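Local coordinates for epidermin biosynthesis protein EpiD (Staphylococcus aureus, PDB 3QJG) that binds flavin mononucleotide and, as an EpiD-type flavoprotein of epidermin biosynthesis, probably catalyses oxidative decarboxylation of the C-terminal cysteine of the precursor peptide, at residues N36-T41 with D99-T104; V8-C13 with K79-P84; N147-Y152 with N162-E167. One frame throughout, in Å; residues are numbered along the deposited sequence. Where two conformers were deposited one is given.

Contact 1: N36-T41 with D99-T104. With FMN (flavin mononucleotide), chain P; FMN (flavin mononucleotide), chain M.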
loop_
_atom_site.group_PDB
_atom_site.type_symbol
_atom_site.label_atom_id
_atom_site.label_comp_id
_atom_site.label_asym_id
_atom_site.label_seq_id
_atom_site.Cartn_x
_atom_site.Cartn_y
_atom_site.Cartn_z
ATOM N N ASN A 36 -28.038 21.045 -1.279
ATOM C CA ASN A 36 -26.963 20.204 -0.765
ATOM C C ASN A 36 -27.258 18.772 -1.099
ATOM O O ASN A 36 -28.405 18.429 -1.381
ATOM C CB ASN A 36 -26.891 20.314 0.773
ATOM C CG ASN A 36 -26.570 21.748 1.214
ATOM O OD1 ASN A 36 -25.742 22.360 0.599
ATOM N ND2 ASN A 36 -27.263 22.282 2.255
ATOM N N VAL A 37 -26.223 17.937 -1.055
ATOM C CA VAL A 37 -26.345 16.600 -1.531
ATOM C C VAL A 37 -25.617 15.658 -0.650
ATOM O O VAL A 37 -24.550 16.008 -0.154
ATOM C CB VAL A 37 -25.760 16.511 -2.952
ATOM C CG1 VAL A 37 -25.918 15.107 -3.494
ATOM C CG2 VAL A 37 -26.489 17.487 -3.843
ATOM N N ILE A 38 -26.205 14.475 -0.482
ATOM C CA ILE A 38 -25.576 13.344 0.149
ATOM C C ILE A 38 -25.929 12.078 -0.626
ATOM O O ILE A 38 -27.043 11.971 -1.091
ATOM C CB ILE A 38 -26.061 13.149 1.640
ATOM C CG1 ILE A 38 -25.277 12.038 2.352
ATOM C CG2 ILE A 38 -27.597 12.905 1.733
ATOM C CD1 ILE A 38 -25.587 11.926 3.898
ATOM N N ALA A 39 -25.009 11.132 -0.736
ATOM C CA ALA A 39 -25.311 9.813 -1.354
ATOM C C ALA A 39 -25.352 8.717 -0.344
ATOM O O ALA A 39 -24.646 8.803 0.652
ATOM C CB ALA A 39 -24.291 9.468 -2.356
ATOM N N SER A 40 -26.069 7.632 -0.668
ATOM C CA SER A 40 -26.038 6.417 0.096
ATOM C C SER A 40 -24.678 5.762 -0.101
ATOM O O SER A 40 -23.867 6.231 -0.927
ATOM C CB SER A 40 -27.112 5.422 -0.412
ATOM O OG SER A 40 -26.867 5.019 -1.768
ATOM N N THR A 41 -24.433 4.642 0.585
ATOM C CA THR A 41 -23.083 4.088 0.533
ATOM C C THR A 41 -22.913 3.514 -0.875
ATOM O O THR A 41 -21.990 3.891 -1.604
ATOM C CB THR A 41 -22.790 3.120 1.713
ATOM O OG1 THR A 41 -22.830 3.885 2.946
ATOM C CG2 THR A 41 -21.385 2.404 1.526
ATOM N N ASP A 99 -28.307 2.663 8.854
ATOM C CA ASP A 99 -26.908 2.207 8.962
ATOM C C ASP A 99 -25.892 3.025 8.148
ATOM O O ASP A 99 -24.703 2.644 8.123
ATOM C CB ASP A 99 -26.713 0.666 8.835
ATOM C CG ASP A 99 -27.396 0.045 7.640
ATOM O OD1 ASP A 99 -27.687 0.821 6.718
ATOM O OD2 ASP A 99 -27.665 -1.244 7.636
ATOM N N ASN A 100 -26.362 4.139 7.547
ATOM C CA ASN A 100 -25.487 5.181 6.988
ATOM C C ASN A 100 -25.956 6.602 7.247
ATOM O O ASN A 100 -27.020 6.781 7.778
ATOM C CB ASN A 100 -25.277 4.957 5.527
ATOM C CG ASN A 100 -26.555 5.010 4.710
ATOM O OD1 ASN A 100 -27.423 5.877 4.901
ATOM N ND2 ASN A 100 -26.640 4.111 3.710
ATOM N N LEU A 101 -25.183 7.624 6.854
ATOM C CA LEU A 101 -25.535 8.959 7.226
ATOM C C LEU A 101 -26.878 9.419 6.576
ATOM O O LEU A 101 -27.736 10.018 7.211
ATOM C CB LEU A 101 -24.350 9.908 6.854
ATOM C CG LEU A 101 -24.664 11.331 7.205
ATOM C CD1 LEU A 101 -25.091 11.416 8.734
ATOM C CD2 LEU A 101 -23.387 12.266 6.766
ATOM N N LEU A 102 -27.072 9.134 5.294
ATOM C CA LEU A 102 -28.268 9.477 4.603
ATOM C C LEU A 102 -29.505 8.938 5.279
ATOM O O LEU A 102 -30.515 9.643 5.429
ATOM C CB LEU A 102 -28.202 8.905 3.172
ATOM C CG LEU A 102 -29.385 9.072 2.227
ATOM C CD1 LEU A 102 -28.885 8.936 0.790
ATOM C CD2 LEU A 102 -30.497 7.993 2.440
ATOM N N LEU A 103 -29.447 7.677 5.665
ATOM C CA LEU A 103 -30.609 7.040 6.238
ATOM C C LEU A 103 -30.947 7.561 7.630
ATOM O O LEU A 103 -32.132 7.637 8.012
ATOM C CB LEU A 103 -30.425 5.540 6.323
ATOM C CG LEU A 103 -30.327 4.685 5.065
ATOM C CD1 LEU A 103 -29.980 3.223 5.428
ATOM C CD2 LEU A 103 -31.632 4.742 4.335
ATOM N N THR A 104 -29.905 7.852 8.399
ATOM C CA THR A 104 -30.042 8.468 9.715
ATOM C C THR A 104 -30.641 9.897 9.673
ATOM O O THR A 104 -31.456 10.272 10.545
ATOM C CB THR A 104 -28.653 8.541 10.433
ATOM O OG1 THR A 104 -28.093 7.219 10.475
ATOM C CG2 THR A 104 -28.735 9.137 11.811
HETATM N N1 FMN P . -27.433 7.628 16.723
HETATM C C2 FMN P . -28.272 7.278 17.755
HETATM O O2 FMN P . -29.267 6.488 17.614
HETATM N N3 FMN P . -27.954 7.777 18.995
HETATM C C4 FMN P . -26.901 8.639 19.210
HETATM O O4 FMN P . -26.743 9.069 20.356
HETATM C C4A FMN P . -26.080 8.992 18.153
HETATM N N5 FMN P . -25.008 9.878 18.294
HETATM C C5A FMN P . -24.176 10.178 17.218
HETATM C C6 FMN P . -23.086 11.041 17.357
HETATM C C7 FMN P . -22.246 11.338 16.266
HETATM C C7M FMN P . -21.064 12.286 16.412
HETATM C C8 FMN P . -22.539 10.764 15.024
HETATM C C8M FMN P . -21.685 11.018 13.802
HETATM C C9 FMN P . -23.623 9.903 14.888
HETATM C C9A FMN P . -24.447 9.618 15.978
HETATM N N10 FMN P . -25.538 8.774 15.824
HETATM C C10 FMN P . -26.347 8.453 16.904
HETATM C "C1'" FMN P . -25.866 8.167 14.531
HETATM C "C2'" FMN P . -25.454 6.702 14.474
HETATM O "O2'" FMN P . -24.090 6.462 14.714
HETATM C "C3'" FMN P . -25.772 6.199 13.086
HETATM O "O3'" FMN P . -27.169 6.137 12.842
HETATM C "C4'" FMN P . -25.129 4.808 12.863
HETATM O "O4'" FMN P . -25.526 4.320 11.629
HETATM C "C5'" FMN P . -25.528 3.835 13.901
HETATM O "O5'" FMN P . -24.988 2.584 13.574
HETATM P P FMN P . -24.950 1.401 14.657
HETATM O O1P FMN P . -24.680 0.030 13.924
HETATM O O2P FMN P . -26.229 1.459 15.350
HETATM O O3P FMN P . -23.951 1.727 15.719
HETATM N N1 FMN M . -32.101 -0.269 -7.244
HETATM C C2 FMN M . -33.257 0.468 -7.208
HETATM O O2 FMN M . -34.037 0.321 -6.274
HETATM N N3 FMN M . -33.561 1.326 -8.216
HETATM C C4 FMN M . -32.728 1.480 -9.281
HETATM O O4 FMN M . -33.090 2.256 -10.134
HETATM C C4A FMN M . -31.549 0.743 -9.362
HETATM N N5 FMN M . -30.666 0.871 -10.415
HETATM C C5A FMN M . -29.500 0.174 -10.409
HETATM C C6 FMN M . -28.640 0.267 -11.494
HETATM C C7 FMN M . -27.456 -0.443 -11.492
HETATM C C7M FMN M . -26.473 -0.350 -12.622
HETATM C C8 FMN M . -27.154 -1.272 -10.405
HETATM C C8M FMN M . -25.905 -2.119 -10.364
HETATM C C9 FMN M . -28.033 -1.406 -9.350
HETATM C C9A FMN M . -29.217 -0.683 -9.339
HETATM N N10 FMN M . -30.109 -0.842 -8.280
HETATM C C10 FMN M . -31.253 -0.123 -8.303
HETATM C "C1'" FMN M . -29.869 -1.743 -7.096
HETATM C "C2'" FMN M . -29.434 -0.931 -5.879
HETATM O "O2'" FMN M . -28.335 -0.067 -6.226
HETATM C "C3'" FMN M . -29.150 -1.912 -4.802
HETATM O "O3'" FMN M . -30.348 -2.617 -4.396
HETATM C "C4'" FMN M . -28.498 -1.234 -3.597
HETATM O "O4'" FMN M . -28.359 -2.154 -2.526
HETATM C "C5'" FMN M . -29.316 -0.119 -3.034
HETATM O "O5'" FMN M . -28.483 0.534 -2.094
HETATM P P FMN M . -28.842 1.999 -1.536
HETATM O O1P FMN M . -28.126 2.146 -0.230
HETATM O O2P FMN M . -30.324 2.095 -1.368
HETATM O O3P FMN M . -28.316 3.146 -2.291
HETATM O O HOH W 1 -24.654 8.389 3.448
#
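The side chains of Ile38 and Leu101 cross at about a right angle where the end of strand 34-39 meets the first turn of helix 101-107. The tight part lies here: Ile38 CD1 presses on Leu101 CG at 3.5 Å, closer than usual for two carbons. The same methyl reaches Leu102 N, also at 3.5 Å. In Ile38, chi1 (-174°) sets CG1 anti to the backbone N and chi2 (172°) extends CD1 to the helix. From the helix side, Leu102 lays CD1 against the chain beyond the strand, 3.4 Å from Ser40 N. No direct hydrogen bond joins the segments; instead a water donates to Ala39 O and accepts from Leu102 N (3.1 Å).

The loose side is at exposed Thr41, which slides past Asn100 in the opposite direction, where OG1 comes no nearer to Asn100 than 3.7 Å, at CB. Asn100 is the helix N-cap: its OD1 takes Leu103 N at 2.8 Å, nearly in line with the side-chain C=O, while its backbone O accepts from both N and OG1 of Thr104.

Each segment also serves a different flavin. Ser40 OG faces phosphate oxygen O3P of one FMN, at a doubtfully short distance, whereas Thr104 OG1 accepts from ribityl O3' of another (2.8 Å), whose phosphate end is held by a neighbouring subunit. One contact thus borders two sites of the oligomer. Around it, strand 7-12 runs beside strand 34-39 and gives Cys11 to both Ile38 and Leu102, helix 70-75 packs on Leu101, and helix 87-94 on Leu103.

Contact 2: V8-C13 with K79-P84. With FMN (flavin mononucleotide), chain M.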
loop_
_atom_site.group_PDB
_atom_site.type_symbol
_atom_site.label_atom_id
_atom_site.label_comp_id
_atom_site.label_asym_id
_atom_site.label_seq_id
_atom_site.Cartn_x
_atom_site.Cartn_y
_atom_site.Cartn_z
ATOM N N VAL A 8 -32.693 22.801 0.746
ATOM C CA VAL A 8 -33.193 21.437 0.461
ATOM C C VAL A 8 -31.978 20.523 0.432
ATOM O O VAL A 8 -30.897 20.959 0.069
ATOM C CB VAL A 8 -33.931 21.347 -0.870
ATOM C CG1 VAL A 8 -33.008 21.835 -2.016
ATOM C CG2 VAL A 8 -34.428 19.897 -1.105
ATOM N N LEU A 9 -32.151 19.291 0.868
ATOM C CA LEU A 9 -31.099 18.329 0.793
ATOM C C LEU A 9 -31.581 17.269 -0.164
ATOM O O LEU A 9 -32.713 16.771 -0.002
ATOM C CB LEU A 9 -30.791 17.731 2.175
ATOM C CG LEU A 9 -29.815 16.549 2.273
ATOM C CD1 LEU A 9 -28.378 16.932 1.756
ATOM C CD2 LEU A 9 -29.792 16.031 3.737
ATOM N N ILE A 10 -30.736 16.919 -1.153
ATOM C CA ILE A 10 -31.037 15.798 -2.033
ATOM C C ILE A 10 -30.285 14.580 -1.569
ATOM O O ILE A 10 -29.089 14.616 -1.439
ATOM C CB ILE A 10 -30.637 16.066 -3.494
ATOM C CG1 ILE A 10 -31.334 17.311 -4.033
ATOM C CG2 ILE A 10 -30.951 14.858 -4.382
ATOM C CD1 ILE A 10 -30.553 17.982 -5.199
ATOM N N CYS A 11 -31.006 13.499 -1.335
ATOM C CA CYS A 11 -30.414 12.226 -0.986
ATOM C C CYS A 11 -30.374 11.324 -2.223
ATOM O O CYS A 11 -31.395 10.980 -2.729
ATOM C CB CYS A 11 -31.216 11.604 0.164
ATOM S SG CYS A 11 -31.276 12.712 1.636
ATOM N N LEU A 12 -29.190 10.952 -2.703
ATOM C CA LEU A 12 -29.045 10.127 -3.910
ATOM C C LEU A 12 -28.866 8.665 -3.535
ATOM O O LEU A 12 -28.056 8.367 -2.717
ATOM C CB LEU A 12 -27.769 10.489 -4.641
ATOM C CG LEU A 12 -27.626 11.878 -5.171
ATOM C CD1 LEU A 12 -26.268 12.042 -5.759
ATOM C CD2 LEU A 12 -28.759 12.046 -6.155
ATOM N N CYS A 13 -29.531 7.767 -4.211
ATOM C CA CYS A 13 -29.357 6.361 -3.925
ATOM C C CYS A 13 -28.683 5.638 -5.124
ATOM O O CYS A 13 -28.408 6.252 -6.170
ATOM C CB CYS A 13 -30.696 5.766 -3.592
ATOM S SG CYS A 13 -31.521 6.397 -2.106
ATOM N N LYS A 79 -36.450 21.088 3.561
ATOM C CA LYS A 79 -37.003 19.976 2.773
ATOM C C LYS A 79 -35.888 18.996 2.583
ATOM O O LYS A 79 -34.755 19.416 2.369
ATOM C CB LYS A 79 -37.539 20.441 1.396
ATOM C CG LYS A 79 -38.640 21.478 1.480
ATOM C CD LYS A 79 -39.865 20.953 2.236
ATOM C CE LYS A 79 -41.022 21.984 2.299
ATOM N NZ LYS A 79 -42.224 21.347 2.890
ATOM N N ILE A 80 -36.220 17.717 2.719
ATOM C CA ILE A 80 -35.327 16.668 2.410
ATOM C C ILE A 80 -36.024 15.765 1.441
ATOM O O ILE A 80 -37.204 15.322 1.695
ATOM C CB ILE A 80 -34.918 15.841 3.683
ATOM C CG1 ILE A 80 -34.302 16.829 4.696
ATOM C CG2 ILE A 80 -33.993 14.696 3.287
ATOM C CD1 ILE A 80 -33.854 16.292 6.019
ATOM N N ILE A 81 -35.319 15.467 0.347
ATOM C CA ILE A 81 -35.846 14.621 -0.711
ATOM C C ILE A 81 -34.956 13.411 -0.989
ATOM O O ILE A 81 -33.740 13.510 -1.012
ATOM C CB ILE A 81 -36.138 15.391 -2.012
ATOM C CG1 ILE A 81 -34.898 15.776 -2.823
ATOM C CG2 ILE A 81 -36.923 16.743 -1.744
ATOM C CD1 ILE A 81 -35.327 16.402 -4.154
ATOM N N ILE A 82 -35.563 12.247 -1.197
ATOM C CA ILE A 82 -34.779 11.148 -1.696
ATOM C C ILE A 82 -35.030 10.990 -3.214
ATOM O O ILE A 82 -36.140 10.636 -3.661
ATOM C CB ILE A 82 -35.048 9.859 -0.919
ATOM C CG1 ILE A 82 -35.094 10.133 0.583
ATOM C CG2 ILE A 82 -33.970 8.850 -1.243
ATOM C CD1 ILE A 82 -35.379 8.941 1.405
ATOM N N LEU A 83 -34.006 11.278 -4.016
ATOM C CA LEU A 83 -34.153 11.292 -5.476
ATOM C C LEU A 83 -32.826 10.956 -6.161
ATOM O O LEU A 83 -31.842 11.707 -6.007
ATOM C CB LEU A 83 -34.646 12.669 -5.957
ATOM C CG LEU A 83 -35.142 12.656 -7.402
ATOM C CD1 LEU A 83 -36.076 13.806 -7.728
ATOM C CD2 LEU A 83 -33.986 12.591 -8.390
ATOM N N PRO A 84 -32.771 9.827 -6.888
ATOM C CA PRO A 84 -33.745 8.716 -6.997
ATOM C C PRO A 84 -33.747 7.883 -5.725
ATOM O O PRO A 84 -32.688 7.707 -5.124
ATOM C CB PRO A 84 -33.180 7.860 -8.107
ATOM C CG PRO A 84 -31.666 8.190 -8.096
ATOM C CD PRO A 84 -31.565 9.593 -7.699
HETATM N N1 FMN M . -32.101 -0.269 -7.244
HETATM C C2 FMN M . -33.257 0.468 -7.208
HETATM O O2 FMN M . -34.037 0.321 -6.274
HETATM N N3 FMN M . -33.561 1.326 -8.216
HETATM C C4 FMN M . -32.728 1.480 -9.281
HETATM O O4 FMN M . -33.090 2.256 -10.134
HETATM C C4A FMN M . -31.549 0.743 -9.362
HETATM N N5 FMN M . -30.666 0.871 -10.415
HETATM C C5A FMN M . -29.500 0.174 -10.409
HETATM C C6 FMN M . -28.640 0.267 -11.494
HETATM C C7 FMN M . -27.456 -0.443 -11.492
HETATM C C7M FMN M . -26.473 -0.350 -12.622
HETATM C C8 FMN M . -27.154 -1.272 -10.405
HETATM C C8M FMN M . -25.905 -2.119 -10.364
HETATM C C9 FMN M . -28.033 -1.406 -9.350
HETATM C C9A FMN M . -29.217 -0.683 -9.339
HETATM N N10 FMN M . -30.109 -0.842 -8.280
HETATM C C10 FMN M . -31.253 -0.123 -8.303
HETATM C "C1'" FMN M . -29.869 -1.743 -7.096
HETATM C "C2'" FMN M . -29.434 -0.931 -5.879
HETATM O "O2'" FMN M . -28.335 -0.067 -6.226
HETATM C "C3'" FMN M . -29.150 -1.912 -4.802
HETATM O "O3'" FMN M . -30.348 -2.617 -4.396
HETATM C "C4'" FMN M . -28.498 -1.234 -3.597
HETATM O "O4'" FMN M . -28.359 -2.154 -2.526
HETATM C "C5'" FMN M . -29.316 -0.119 -3.034
HETATM O "O5'" FMN M . -28.483 0.534 -2.094
HETATM P P FMN M . -28.842 1.999 -1.536
HETATM O O1P FMN M . -28.126 2.146 -0.230
HETATM O O2P FMN M . -30.324 2.095 -1.368
HETATM O O3P FMN M . -28.316 3.146 -2.291
#
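Val8 and Lys79 open a ladder of four parallel pairs, continued by Leu9 with Ile80, Ile10 with Ile81 and Cys11 with Ile82, at the centre of the Rossmann-like sheet of this flavoprotein. The strand axes stay close to parallel (16°), and backbone bonds zip them together from Leu9 N to Lys79 O, through Ile81 N to Leu9 O and Cys11 N to Ile81 O, to Leu83 N and Cys11 O.

On the face holding Val8, Ile10 and Ile81, Ile81 meets both of the others. Its CG1 sits between the backbone N and the carbonyl carbon (chi1 75°), where it lies over the neighbouring strand, 3.7 Å from Leu9 O and 4.1 Å from Ile10 CG1. These two isoleucines run side by side and point the same way, while CG2 of Ile81 turns to Val8 CG2. Helix 21-28 covers Ile10 on this face.

On the other face, Cys11 carries SG anti to its carbonyl carbon (chi1 -58°), bringing the sulfur 3.7 Å from Ile80 CG2. Helix 101-107 closes this side, touching Leu9, Cys11, Ile80 and Ile82.

Past the ladder the second chain turns a corner at Leu83 and at Pro84, which follows a cis peptide bond. Leu12 CD2 comes close to Leu83 O (3.1 Å), and Cys13, part of the FMN pocket, gives Pro84 O a weak N-H bond. Cys13 CA lies 3.8 Å from O3P of the FMN phosphate, and its SG rests 3.6 Å from Ile82 CG2.

Contact 3: N147-Y152 with N162-E167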
loop_
_atom_site.group_PDB
_atom_site.type_symbol
_atom_site.label_atom_id
_atom_site.label_comp_id
_atom_site.label_asym_id
_atom_site.label_seq_id
_atom_site.Cartn_x
_atom_site.Cartn_y
_atom_site.Cartn_z
ATOM N N ASN A 147 -44.799 7.914 -11.847
ATOM C CA ASN A 147 -45.038 7.476 -13.199
ATOM C C ASN A 147 -44.430 6.086 -13.541
ATOM O O ASN A 147 -43.188 5.948 -13.495
ATOM C CB ASN A 147 -44.456 8.577 -14.157
ATOM C CG ASN A 147 -43.317 9.507 -13.486
ATOM O OD1 ASN A 147 -42.816 9.260 -12.371
ATOM N ND2 ASN A 147 -42.922 10.562 -14.217
ATOM N N ILE A 148 -45.281 5.085 -13.852
ATOM C CA ILE A 148 -44.834 3.791 -14.445
ATOM C C ILE A 148 -44.580 3.906 -15.960
ATOM O O ILE A 148 -45.504 4.251 -16.722
ATOM C CB ILE A 148 -45.885 2.628 -14.322
ATOM C CG1 ILE A 148 -46.149 2.220 -12.886
ATOM C CG2 ILE A 148 -45.390 1.391 -15.029
ATOM C CD1 ILE A 148 -47.133 1.045 -12.780
ATOM N N SER A 149 -43.364 3.575 -16.410
ATOM C CA SER A 149 -43.012 3.699 -17.841
ATOM C C SER A 149 -42.231 2.487 -18.312
ATOM O O SER A 149 -41.559 1.845 -17.518
ATOM C CB SER A 149 -42.227 5.006 -18.127
ATOM O OG SER A 149 -40.898 4.988 -17.604
ATOM N N GLU A 150 -42.350 2.173 -19.601
ATOM C CA GLU A 150 -41.620 1.075 -20.241
ATOM C C GLU A 150 -40.736 1.688 -21.319
ATOM O O GLU A 150 -41.241 2.373 -22.220
ATOM C CB GLU A 150 -42.583 0.059 -20.868
ATOM C CG GLU A 150 -41.926 -1.122 -21.574
ATOM C CD GLU A 150 -42.940 -2.199 -22.039
ATOM O OE1 GLU A 150 -43.000 -3.292 -21.435
ATOM O OE2 GLU A 150 -43.678 -1.961 -23.012
ATOM N N SER A 151 -39.427 1.470 -21.205
ATOM C CA SER A 151 -38.473 2.029 -22.142
ATOM C C SER A 151 -37.410 0.990 -22.522
ATOM O O SER A 151 -37.230 -0.040 -21.855
ATOM C CB SER A 151 -37.823 3.279 -21.548
ATOM O OG SER A 151 -37.154 2.965 -20.331
ATOM N N TYR A 152 -36.722 1.255 -23.622
ATOM C CA TYR A 152 -35.681 0.370 -24.080
ATOM C C TYR A 152 -34.458 0.698 -23.256
ATOM O O TYR A 152 -34.128 1.879 -23.057
ATOM C CB TYR A 152 -35.421 0.576 -25.557
ATOM C CG TYR A 152 -34.394 -0.348 -26.145
ATOM C CD1 TYR A 152 -34.695 -1.681 -26.406
ATOM C CD2 TYR A 152 -33.117 0.117 -26.463
ATOM C CE1 TYR A 152 -33.760 -2.519 -26.967
ATOM C CE2 TYR A 152 -32.172 -0.721 -27.022
ATOM C CZ TYR A 152 -32.499 -2.024 -27.265
ATOM O OH TYR A 152 -31.565 -2.837 -27.821
ATOM N N ASN A 162 -40.515 0.443 -15.251
ATOM C CA ASN A 162 -39.891 1.133 -14.142
ATOM C C ASN A 162 -40.887 2.113 -13.595
ATOM O O ASN A 162 -41.737 2.613 -14.361
ATOM C CB ASN A 162 -38.724 1.967 -14.667
ATOM C CG ASN A 162 -37.491 1.147 -14.968
ATOM O OD1 ASN A 162 -37.087 1.049 -16.120
ATOM N ND2 ASN A 162 -36.877 0.553 -13.922
ATOM N N VAL A 163 -40.810 2.356 -12.289
ATOM C CA VAL A 163 -41.230 3.621 -11.733
ATOM C C VAL A 163 -39.982 4.516 -11.759
ATOM O O VAL A 163 -38.906 4.081 -11.403
ATOM C CB VAL A 163 -41.791 3.471 -10.311
ATOM C CG1 VAL A 163 -40.700 3.215 -9.271
ATOM C CG2 VAL A 163 -42.557 4.665 -9.952
ATOM N N VAL A 164 -40.132 5.760 -12.172
ATOM C CA VAL A 164 -38.979 6.632 -12.404
ATOM C C VAL A 164 -39.089 8.005 -11.724
ATOM O O VAL A 164 -40.177 8.489 -11.447
ATOM C CB VAL A 164 -38.838 6.801 -13.946
ATOM C CG1 VAL A 164 -37.839 7.845 -14.257
ATOM C CG2 VAL A 164 -38.437 5.465 -14.584
ATOM N N ALA A 165 -37.946 8.615 -11.394
ATOM C CA ALA A 165 -37.929 9.987 -10.850
ATOM C C ALA A 165 -38.497 10.941 -11.909
ATOM O O ALA A 165 -38.274 10.754 -13.084
ATOM C CB ALA A 165 -36.489 10.416 -10.418
ATOM N N PRO A 166 -39.246 11.963 -11.483
ATOM C CA PRO A 166 -39.890 12.793 -12.464
ATOM C C PRO A 166 -38.992 13.922 -12.898
ATOM O O PRO A 166 -37.914 14.125 -12.330
ATOM C CB PRO A 166 -41.098 13.340 -11.696
ATOM C CG PRO A 166 -40.631 13.374 -10.251
ATOM C CD PRO A 166 -39.764 12.196 -10.117
ATOM N N GLU A 167 -39.461 14.657 -13.882
ATOM C CA GLU A 167 -38.649 15.756 -14.356
ATOM C C GLU A 167 -38.517 16.830 -13.260
ATOM O O GLU A 167 -39.385 16.956 -12.360
ATOM C CB GLU A 167 -39.147 16.309 -15.689
ATOM C CG GLU A 167 -38.748 15.411 -16.874
ATOM C CD GLU A 167 -37.408 14.680 -16.677
ATOM O OE1 GLU A 167 -36.337 15.347 -16.578
ATOM O OE2 GLU A 167 -37.428 13.421 -16.649
#
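Ser149 and Asn162 form the hydrogen-bonded pair of an antiparallel hairpin made by strands 148-153 and 158-163. Two backbone bonds close its ring: Ser149 N to Asn162 O at 2.8 Å, almost straight at the hydrogen (168°), and Asn162 N to Ser149 O at 2.9 Å. A third, weak bond runs from Val164 N to Asn147 O (3.3 Å).

Between these rungs lies the non-hydrogen-bonded pair Ile148 with Val163, knit by CA-H...O contacts. Ile148 CA approaches Asn162 O at 3.3 Å, and Val163 CA reaches Asn147 O at 3.5 Å.

Side-chain contacts are sparse. OG of Ser149, lying between its backbone N and carbonyl carbon (chi1 71°), touches Val164 CG2 at 3.9 Å. Ile148 itself is exposed. In EpiD relatives the corresponding hairpin helps clamp the peptide substrate, so a similar role is plausible. The side chain of Asn162 lies about 6 Å from a bound FMN.

Strand 158-163 is the inner partner, pairing antiparallel with strand 113-120, on which Val163 packs through Pro117 and Met119. Just beyond it, Ala165 N bonds to OD1 of Asn118, whose backbone O is hydrogen-bonded to FMN, before the chain enters helix 168-174.

How the contacts relate
All three contacts reach one mixed sheet. Contacts 1 and 2 interlock along the chain, their segments alternating, and sit about 9 Å apart between centres; strands 34-39 and 7-12 are neighbours, probably joined by bonds from Ile10 N to Asn36 O and Leu12 N to Ile38 O. Both touch the same FMN around its phosphate. Contact 3 follows later in the chain, about 18 Å from contact 2 and 24 Å from contact 1, centre to centre, across the chain's centre from the latter. Strand 113-120 links it to strand 79-85, and Leu83 packs on Ala165. The sheet thus joins the phosphate site and the hairpin near the flavin.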